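Local coordinates for protein dehydroascorbate reductase (Chlamydomonas reinhardtii, PDB 5XFT) that probably reduces dehydroascorbate to ascorbate at the expense of two glutathione molecules, as a member of the DHAR family of the glutathione S-transferase superfamily, at residues D20-A33 with L151-H164. Sequence-based numbering, arbitrary orientation.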
loop_
_atom_site.group_PDB
_atom_site.type_symbol
_atom_site.label_atom_id
_atom_site.label_comp_id
_atom_site.label_asym_id
_atom_site.label_seq_id
_atom_site.Cartn_x
_atom_site.Cartn_y
_atom_site.Cartn_z
ATOM N N ASP A 20 -9.426 -2.180 -2.149
ATOM C CA ASP A 20 -8.074 -2.416 -2.647
ATOM C C ASP A 20 -7.151 -1.197 -2.653
ATOM O O ASP A 20 -6.035 -1.301 -3.178
ATOM C CB ASP A 20 -8.153 -2.974 -4.068
ATOM C CG ASP A 20 -8.822 -2.007 -5.025
ATOM O OD1 ASP A 20 -9.943 -1.551 -4.712
ATOM O OD2 ASP A 20 -8.216 -1.667 -6.064
ATOM N N CYS A 21 -7.562 -0.057 -2.106
ATOM C CA CYS A 21 -6.745 1.151 -2.231
ATOM C C CYS A 21 -5.367 0.953 -1.608
ATOM O O CYS A 21 -5.276 0.642 -0.411
ATOM C CB CYS A 21 -7.424 2.350 -1.584
ATOM S SG CYS A 21 -6.395 3.843 -1.628
ATOM N N PRO A 22 -4.283 1.123 -2.366
ATOM C CA PRO A 22 -2.947 0.856 -1.804
ATOM C C PRO A 22 -2.486 1.896 -0.796
ATOM O O PRO A 22 -1.619 1.583 0.033
ATOM C CB PRO A 22 -2.043 0.844 -3.046
ATOM C CG PRO A 22 -2.750 1.723 -4.031
ATOM C CD PRO A 22 -4.228 1.493 -3.792
ATOM N N PHE A 23 -3.036 3.114 -0.830
ATOM C CA PHE A 23 -2.643 4.138 0.135
ATOM C C PHE A 23 -3.337 3.927 1.479
ATOM O O PHE A 23 -2.696 3.994 2.541
ATOM C CB PHE A 23 -2.933 5.521 -0.448
ATOM C CG PHE A 23 -2.292 5.741 -1.785
ATOM C CD1 PHE A 23 -1.010 6.250 -1.872
ATOM C CD2 PHE A 23 -2.954 5.404 -2.957
ATOM C CE1 PHE A 23 -0.399 6.435 -3.107
ATOM C CE2 PHE A 23 -2.350 5.586 -4.194
ATOM C CZ PHE A 23 -1.069 6.103 -4.267
ATOM N N CYS A 24 -4.649 3.664 1.444
ATOM C CA CYS A 24 -5.328 3.104 2.609
ATOM C C CYS A 24 -4.575 1.896 3.129
ATOM O O CYS A 24 -4.340 1.765 4.337
ATOM C CB CYS A 24 -6.751 2.683 2.254
ATOM S SG CYS A 24 -7.840 3.956 1.639
ATOM N N HIS A 25 -4.192 0.995 2.222
ATOM C CA HIS A 25 -3.436 -0.184 2.628
ATOM C C HIS A 25 -2.169 0.210 3.376
ATOM O O HIS A 25 -1.796 -0.436 4.360
ATOM C CB HIS A 25 -3.107 -1.043 1.406
ATOM C CG HIS A 25 -2.725 -2.451 1.740
ATOM N ND1 HIS A 25 -2.289 -3.347 0.791
ATOM C CD2 HIS A 25 -2.719 -3.119 2.918
ATOM C CE1 HIS A 25 -2.023 -4.507 1.368
ATOM N NE2 HIS A 25 -2.274 -4.395 2.658
ATOM N N ARG A 26 -1.508 1.286 2.941
ATOM C CA ARG A 26 -0.277 1.709 3.602
ATOM C C ARG A 26 -0.556 2.192 5.021
ATOM O O ARG A 26 0.146 1.812 5.971
ATOM C CB ARG A 26 0.418 2.802 2.786
ATOM C CG ARG A 26 1.367 3.662 3.630
ATOM C CD ARG A 26 1.767 4.977 2.934
ATOM N NE ARG A 26 3.110 5.384 3.317
ATOM C CZ ARG A 26 3.620 6.566 2.986
ATOM N NH1 ARG A 26 2.892 7.412 2.264
ATOM N NH2 ARG A 26 4.849 6.914 3.343
ATOM N N VAL A 27 -1.593 3.015 5.195
ATOM C CA VAL A 27 -1.937 3.457 6.546
ATOM C C VAL A 27 -2.295 2.270 7.436
ATOM O O VAL A 27 -1.821 2.161 8.575
ATOM C CB VAL A 27 -3.070 4.494 6.490
ATOM C CG1 VAL A 27 -3.599 4.778 7.882
ATOM C CG2 VAL A 27 -2.562 5.761 5.838
ATOM N N LEU A 28 -3.120 1.349 6.922
ATOM C CA LEU A 28 -3.529 0.176 7.692
ATOM C C LEU A 28 -2.334 -0.668 8.111
ATOM O O LEU A 28 -2.245 -1.111 9.265
ATOM C CB LEU A 28 -4.500 -0.672 6.875
ATOM C CG LEU A 28 -5.820 -0.042 6.457
ATOM C CD1 LEU A 28 -6.563 -0.994 5.562
ATOM C CD2 LEU A 28 -6.621 0.272 7.682
ATOM N N LEU A 29 -1.420 -0.933 7.173
ATOM C CA LEU A 29 -0.211 -1.676 7.520
ATOM C C LEU A 29 0.613 -0.930 8.559
ATOM O O LEU A 29 1.207 -1.547 9.447
ATOM C CB LEU A 29 0.626 -1.957 6.271
ATOM C CG LEU A 29 0.090 -2.997 5.285
ATOM C CD1 LEU A 29 0.928 -3.068 4.048
ATOM C CD2 LEU A 29 0.027 -4.352 5.944
ATOM N N ALA A 30 0.652 0.403 8.476
ATOM C CA ALA A 30 1.363 1.175 9.492
ATOM C C ALA A 30 0.757 0.968 10.877
ATOM O O ALA A 30 1.484 0.775 11.856
ATOM C CB ALA A 30 1.360 2.656 9.122
ATOM N N TYR A 31 -0.575 1.000 10.979
ATOM C CA TYR A 31 -1.217 0.787 12.276
ATOM C C TYR A 31 -0.996 -0.633 12.788
ATOM O O TYR A 31 -0.776 -0.839 13.988
ATOM C CB TYR A 31 -2.711 1.098 12.178
ATOM C CG TYR A 31 -3.028 2.545 12.443
ATOM C CD1 TYR A 31 -2.784 3.518 11.482
ATOM C CD2 TYR A 31 -3.562 2.943 13.660
ATOM C CE1 TYR A 31 -3.058 4.849 11.727
ATOM C CE2 TYR A 31 -3.842 4.270 13.915
ATOM C CZ TYR A 31 -3.590 5.220 12.949
ATOM O OH TYR A 31 -3.872 6.545 13.208
ATOM N N GLU A 32 -1.060 -1.625 11.899
ATOM C CA GLU A 32 -0.820 -3.004 12.313
ATOM C C GLU A 32 0.614 -3.199 12.791
ATOM O O GLU A 32 0.861 -3.938 13.755
ATOM C CB GLU A 32 -1.129 -3.948 11.153
ATOM C CG GLU A 32 -2.602 -4.046 10.815
ATOM C CD GLU A 32 -3.358 -4.922 11.792
ATOM O OE1 GLU A 32 -2.713 -5.774 12.441
ATOM O OE2 GLU A 32 -4.593 -4.753 11.919
ATOM N N ALA A 33 1.573 -2.545 12.127
ATOM C CA ALA A 33 2.978 -2.715 12.482
ATOM C C ALA A 33 3.273 -2.184 13.878
ATOM O O ALA A 33 4.094 -2.765 14.600
ATOM C CB ALA A 33 3.869 -2.019 11.453
ATOM N N LEU A 151 7.727 -5.093 9.714
ATOM C CA LEU A 151 7.300 -4.110 8.730
ATOM C C LEU A 151 7.975 -2.764 8.956
ATOM O O LEU A 151 8.178 -2.322 10.091
ATOM C CB LEU A 151 5.785 -3.935 8.774
ATOM C CG LEU A 151 4.973 -5.050 8.130
ATOM C CD1 LEU A 151 3.509 -4.652 8.081
ATOM C CD2 LEU A 151 5.507 -5.348 6.746
ATOM N N ASN A 152 8.288 -2.104 7.853
ATOM C CA ASN A 152 8.986 -0.833 7.808
ATOM C C ASN A 152 8.075 0.203 7.160
ATOM O O ASN A 152 7.064 -0.136 6.539
ATOM C CB ASN A 152 10.285 -1.002 7.014
ATOM C CG ASN A 152 11.244 0.127 7.209
ATOM O OD1 ASN A 152 11.325 0.709 8.281
ATOM N ND2 ASN A 152 12.022 0.411 6.189
ATOM N N GLY A 153 8.427 1.481 7.310
ATOM C CA GLY A 153 7.702 2.511 6.580
ATOM C C GLY A 153 7.775 2.297 5.081
ATOM O O GLY A 153 6.808 2.548 4.351
ATOM N N THR A 154 8.924 1.802 4.609
ATOM C CA THR A 154 9.095 1.446 3.205
ATOM C C THR A 154 8.290 0.203 2.843
ATOM O O THR A 154 7.733 0.119 1.745
ATOM C CB THR A 154 10.581 1.243 2.913
ATOM O OG1 THR A 154 11.251 2.508 2.990
ATOM C CG2 THR A 154 10.788 0.633 1.535
ATOM N N ASP A 155 8.216 -0.773 3.752
ATOM C CA ASP A 155 7.322 -1.907 3.547
ATOM C C ASP A 155 5.880 -1.437 3.420
ATOM O O ASP A 155 5.140 -1.881 2.533
ATOM C CB ASP A 155 7.445 -2.888 4.711
ATOM C CG ASP A 155 8.757 -3.636 4.718
ATOM O OD1 ASP A 155 9.218 -4.048 3.635
ATOM O OD2 ASP A 155 9.328 -3.798 5.819
ATOM N N CYS A 156 5.462 -0.537 4.317
ATOM C CA CYS A 156 4.084 -0.065 4.319
ATOM C C CYS A 156 3.753 0.701 3.049
ATOM O O CYS A 156 2.618 0.627 2.565
ATOM C CB CYS A 156 3.829 0.807 5.549
ATOM S SG CYS A 156 3.932 -0.098 7.124
ATOM N N SER A 157 4.720 1.432 2.491
ATOM C CA SER A 157 4.443 2.178 1.267
ATOM C C SER A 157 4.542 1.305 0.016
ATOM O O SER A 157 3.732 1.444 -0.908
ATOM C CB SER A 157 5.394 3.365 1.148
ATOM O OG SER A 157 5.203 4.026 -0.091
ATOM N N LEU A 158 5.523 0.408 -0.038
ATOM C CA LEU A 158 5.859 -0.278 -1.279
ATOM C C LEU A 158 5.193 -1.631 -1.419
ATOM O O LEU A 158 4.904 -2.054 -2.544
ATOM C CB LEU A 158 7.374 -0.469 -1.394
ATOM C CG LEU A 158 8.219 0.741 -1.780
ATOM C CD1 LEU A 158 9.650 0.300 -2.019
ATOM C CD2 LEU A 158 7.651 1.428 -3.017
ATOM N N ALA A 159 4.967 -2.337 -0.316
ATOM C CA ALA A 159 4.344 -3.654 -0.416
ATOM C C ALA A 159 2.951 -3.612 -1.044
ATOM O O ALA A 159 2.662 -4.484 -1.882
ATOM C CB ALA A 159 4.318 -4.313 0.967
ATOM N N PRO A 160 2.058 -2.667 -0.717
ATOM C CA PRO A 160 0.785 -2.613 -1.455
ATOM C C PRO A 160 0.960 -2.335 -2.939
ATOM O O PRO A 160 0.286 -2.966 -3.765
ATOM C CB PRO A 160 0.023 -1.483 -0.748
ATOM C CG PRO A 160 0.600 -1.452 0.624
ATOM C CD PRO A 160 2.056 -1.735 0.426
ATOM N N LYS A 161 1.850 -1.405 -3.304
ATOM C CA LYS A 161 2.086 -1.128 -4.719
ATOM C C LYS A 161 2.604 -2.364 -5.449
ATOM O O LYS A 161 2.170 -2.660 -6.567
ATOM C CB LYS A 161 3.057 0.037 -4.875
ATOM C CG LYS A 161 2.635 1.276 -4.122
ATOM C CD LYS A 161 3.569 2.443 -4.379
ATOM C CE LYS A 161 3.224 3.620 -3.478
ATOM N NZ LYS A 161 4.074 4.816 -3.754
ATOM N N LEU A 162 3.517 -3.110 -4.825
ATOM C CA LEU A 162 4.022 -4.327 -5.450
ATOM C C LEU A 162 2.925 -5.379 -5.569
ATOM O O LEU A 162 2.852 -6.100 -6.573
ATOM C CB LEU A 162 5.209 -4.865 -4.651
ATOM C CG LEU A 162 5.883 -6.137 -5.156
ATOM C CD1 LEU A 162 6.602 -5.883 -6.465
ATOM C CD2 LEU A 162 6.842 -6.668 -4.106
ATOM N N TYR A 163 2.073 -5.482 -4.545
ATOM C CA TYR A 163 0.926 -6.384 -4.586
ATOM C C TYR A 163 0.059 -6.101 -5.807
ATOM O O TYR A 163 -0.228 -7.000 -6.617
ATOM C CB TYR A 163 0.122 -6.211 -3.296
ATOM C CG TYR A 163 -0.903 -7.283 -2.991
ATOM C CD1 TYR A 163 -0.828 -8.545 -3.565
ATOM C CD2 TYR A 163 -1.957 -7.017 -2.129
ATOM C CE1 TYR A 163 -1.768 -9.509 -3.274
ATOM C CE2 TYR A 163 -2.897 -7.971 -1.834
ATOM C CZ TYR A 163 -2.805 -9.215 -2.407
ATOM O OH TYR A 163 -3.755 -10.162 -2.105
ATOM N N HIS A 164 -0.352 -4.838 -5.957
ATOM C CA HIS A 164 -1.117 -4.434 -7.131
ATOM C C HIS A 164 -0.365 -4.744 -8.418
ATOM O O HIS A 164 -0.967 -5.190 -9.402
ATOM C CB HIS A 164 -1.441 -2.944 -7.056
ATOM C CG HIS A 164 -2.603 -2.624 -6.174
ATOM N ND1 HIS A 164 -3.763 -2.054 -6.653
ATOM C CD2 HIS A 164 -2.786 -2.792 -4.843
ATOM C CE1 HIS A 164 -4.612 -1.884 -5.655
ATOM N NE2 HIS A 164 -4.044 -2.324 -4.546
HETATM O O HOH W 1 1.052 2.737 -0.954
HETATM O O HOH W 2 4.743 4.308 5.237
#
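P22 O lies against P160 CB, 3.6 Å away, and takes two bonds, from R26 N in its own helix and from water 1, which also donates to S157 O. The interface joins the two domains of a glutathione S-transferase fold. The first helix of the thioredoxin-like N-terminal domain, 22-33, runs roughly antiparallel, at 142°, against the 153-164 part of helix 153-173 in the all-helical C-terminal domain, the axes 8.1 Å apart. A second water accepts from R26 NE and donates to G153 O, while S157 CB sits over one face of the guanidinium, 3.7 Å from R26 NE; R26 NH1 is held by S75. P160, whose N has no bond to the preceding turn and where the helix kinks, presses its ring on helix 22-33: CB lies 3.3 Å from H25 ND1, and L29 CD1 reaches the ring at CG, 3.8 Å away. H25 ND1 itself is hydrogen-bonded to Y202. Further along, C156 SG, swung anti to its own carbonyl carbon (chi1 -66°), rests on the backbone of L29 and A30, and A33 CB abuts L151 CB. At the opposite end, H164 NE2 donates to D20 O over 2.6 Å, a weak bond bent to 124° at the hydrogen, and ND1 accepts from W211 NE1. With an alanine in place of H164, D20 O and the W211 indole N-H would probably lose their partner and a gap open beside P22. There P22 CB lies over one face of the imidazole, and P22 CD is 3.9 Å from H164 CE1.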